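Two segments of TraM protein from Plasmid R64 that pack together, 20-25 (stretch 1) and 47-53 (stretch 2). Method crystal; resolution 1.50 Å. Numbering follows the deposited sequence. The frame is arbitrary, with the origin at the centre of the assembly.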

# COMPACT_ATOMS: atom_id res chain seq x y z
N THR A 20 -0.34 -3.14 6.03
CA THR A 20 -0.24 -2.01 6.94
C THR A 20 -1.03 -0.81 6.45
O THR A 20 -1.67 -0.10 7.24
CB THR A 20 1.24 -1.62 7.13
OG1 THR A 20 1.98 -2.77 7.55
CG2 THR A 20 1.36 -0.53 8.20
N ALA A 21 -0.99 -0.56 5.14
CA ALA A 21 -1.59 0.64 4.59
C ALA A 21 -3.11 0.69 4.76
O ALA A 21 -3.68 1.76 4.92
CB ALA A 21 -1.24 0.77 3.12
N PHE A 22 -3.75 -0.48 4.72
CA PHE A 22 -5.20 -0.51 4.66
C PHE A 22 -5.88 -1.21 5.84
O PHE A 22 -7.06 -1.50 5.79
CB PHE A 22 -5.67 -1.05 3.31
CG PHE A 22 -5.29 -0.16 2.16
CD1 PHE A 22 -5.85 1.09 2.03
CD2 PHE A 22 -4.35 -0.57 1.25
CE1 PHE A 22 -5.47 1.94 0.98
CE2 PHE A 22 -3.97 0.25 0.20
CZ PHE A 22 -4.53 1.51 0.07
N ASN A 23 -5.12 -1.41 6.92
CA ASN A 23 -5.69 -1.77 8.22
C ASN A 23 -5.44 -0.64 9.21
O ASN A 23 -4.36 -0.52 9.76
CB ASN A 23 -5.13 -3.10 8.69
CG ASN A 23 -5.70 -4.26 7.88
OD1 ASN A 23 -6.79 -4.75 8.17
ND2 ASN A 23 -4.98 -4.68 6.85
N LEU A 24 -6.47 0.19 9.38
CA LEU A 24 -6.34 1.44 10.11
C LEU A 24 -7.35 1.50 11.24
O LEU A 24 -8.50 1.06 11.11
CB LEU A 24 -6.57 2.62 9.17
CG LEU A 24 -5.61 2.74 7.98
CD1 LEU A 24 -6.08 3.90 7.10
CD2 LEU A 24 -4.15 2.93 8.40
N ASP A 25 -6.90 2.08 12.34
CA ASP A 25 -7.71 2.17 13.55
C ASP A 25 -8.34 3.56 13.67
O ASP A 25 -7.67 4.57 13.39
CB ASP A 25 -6.80 1.93 14.74
CG ASP A 25 -7.52 1.97 16.05
OD1 ASP A 25 -7.60 3.06 16.64
OD2 ASP A 25 -7.99 0.89 16.49
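Stretch 2, residues 47-53: GYVNALQ

Stretch 2 is helical throughout, a segment of a helix that begins before G47 and runs on past Q53. Its phi runs from -68° to -58° and psi from -47° to -35°, and three successive i to i+4 hydrogen bonds confirm the assignment: A51 N to G47 O, L52 N to Y48 O and Q53 N to V49 O, each 3.0 Å. Stretch 1 is less regular. It enters as the last part of a helix and leaves as an extended segment, with L24 at -125/142 and D25 at -100/140. The register is set by two CA pairs, A21 CA to Y48 CA at 7.9 Å and F22 CA to L52 CA at 8.7 Å, so sequence order advances in the same sense along both stretches at this point. These separations leave room for side chains between the backbones, and the contact buries 230 Å² summed over both sides.

G47 opens the stretch without touching stretch 1; even an ideal CB placed on it would find nothing within 5.5 Å.

Y48 carries most of the contact. Its CA-to-CB bond points sideways, but with chi1 at 173° (t) the end of the side chain comes nearer to stretch 1. There Y48 OH donates a hydrogen bond to A21 O at 2.6 Å, a short distance that ties the side chain directly to the backbone of stretch 1. On the same residue, A21 CB, which points toward stretch 2, lies 3.5 Å from Y48 CE1. The Y48 ring also presents its edge to the face of F22 in an offset edge-to-face pair: the centroids are 5.5 Å apart, the planes meet at 81°, and the closest atoms are Y48 CE1 and F22 CE1 at 3.8 Å. L24 CD2 approaches Y48 OH to 4.0 Å.

V49 and N50 follow on an exposed part of the helix, their side chains staying clear of stretch 1.

One turn after Y48 the helix returns to the interface. A51 directs its CB toward stretch 1, where it lies 4.2 Å from F22 CZ, at the edge of that ring and near its plane. L52 starts sideways, yet its m, t rotamer brings CD2 to 4.1 Å from F22 CE1 and 4.3 Å from L24 CD1. F22 is thus touched by Y48, A51 and L52, three residues spaced so that a single helix can present them together.

Q53 ends the stretch clear of the contact, its side chain out of reach of stretch 1.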

# COMPACT_ATOMS: atom_id res chain seq x y z
N GLY A 47 0.39 8.22 -4.22
CA GLY A 47 -0.56 7.25 -4.74
C GLY A 47 -1.39 6.60 -3.64
O GLY A 47 -2.57 6.30 -3.85
N TYR A 48 -0.78 6.37 -2.49
CA TYR A 48 -1.52 5.88 -1.32
C TYR A 48 -2.55 6.94 -0.86
O TYR A 48 -3.70 6.61 -0.62
CB TYR A 48 -0.51 5.56 -0.21
CG TYR A 48 -1.06 5.20 1.15
CD1 TYR A 48 -2.12 4.31 1.29
CD2 TYR A 48 -0.44 5.66 2.30
CE1 TYR A 48 -2.59 3.95 2.54
CE2 TYR A 48 -0.91 5.29 3.57
CZ TYR A 48 -1.99 4.44 3.67
OH TYR A 48 -2.46 4.07 4.91
N VAL A 49 -2.13 8.20 -0.76
CA VAL A 49 -3.04 9.26 -0.35
C VAL A 49 -4.21 9.36 -1.34
O VAL A 49 -5.36 9.50 -0.93
CB VAL A 49 -2.29 10.60 -0.22
CG1 VAL A 49 -3.29 11.77 -0.02
CG2 VAL A 49 -1.28 10.55 0.92
N ASN A 50 -3.92 9.27 -2.64
CA ASN A 50 -4.97 9.24 -3.66
C ASN A 50 -5.95 8.09 -3.46
O ASN A 50 -7.17 8.29 -3.60
CB ASN A 50 -4.37 9.19 -5.07
CG ASN A 50 -5.42 9.40 -6.16
OD1 ASN A 50 -6.07 10.44 -6.21
ND2 ASN A 50 -5.58 8.41 -7.02
N ALA A 51 -5.43 6.90 -3.16
CA ALA A 51 -6.29 5.73 -2.95
C ALA A 51 -7.22 5.92 -1.73
O ALA A 51 -8.40 5.56 -1.77
CB ALA A 51 -5.46 4.46 -2.80
N LEU A 52 -6.68 6.50 -0.66
CA LEU A 52 -7.51 6.79 0.50
C LEU A 52 -8.61 7.78 0.11
O LEU A 52 -9.78 7.57 0.43
CB LEU A 52 -6.64 7.35 1.64
CG LEU A 52 -5.64 6.40 2.29
CD1 LEU A 52 -4.70 7.19 3.17
CD2 LEU A 52 -6.37 5.31 3.07
N GLN A 53 -8.25 8.85 -0.60
CA GLN A 53 -9.24 9.86 -0.98
C GLN A 53 -10.31 9.31 -1.92
O GLN A 53 -11.50 9.67 -1.84
CB GLN A 53 -8.54 11.06 -1.61
CG GLN A 53 -9.48 12.09 -2.20
CD GLN A 53 -10.31 12.81 -1.17
OE1 GLN A 53 -9.89 12.98 -0.03
NE2 GLN A 53 -11.50 13.26 -1.57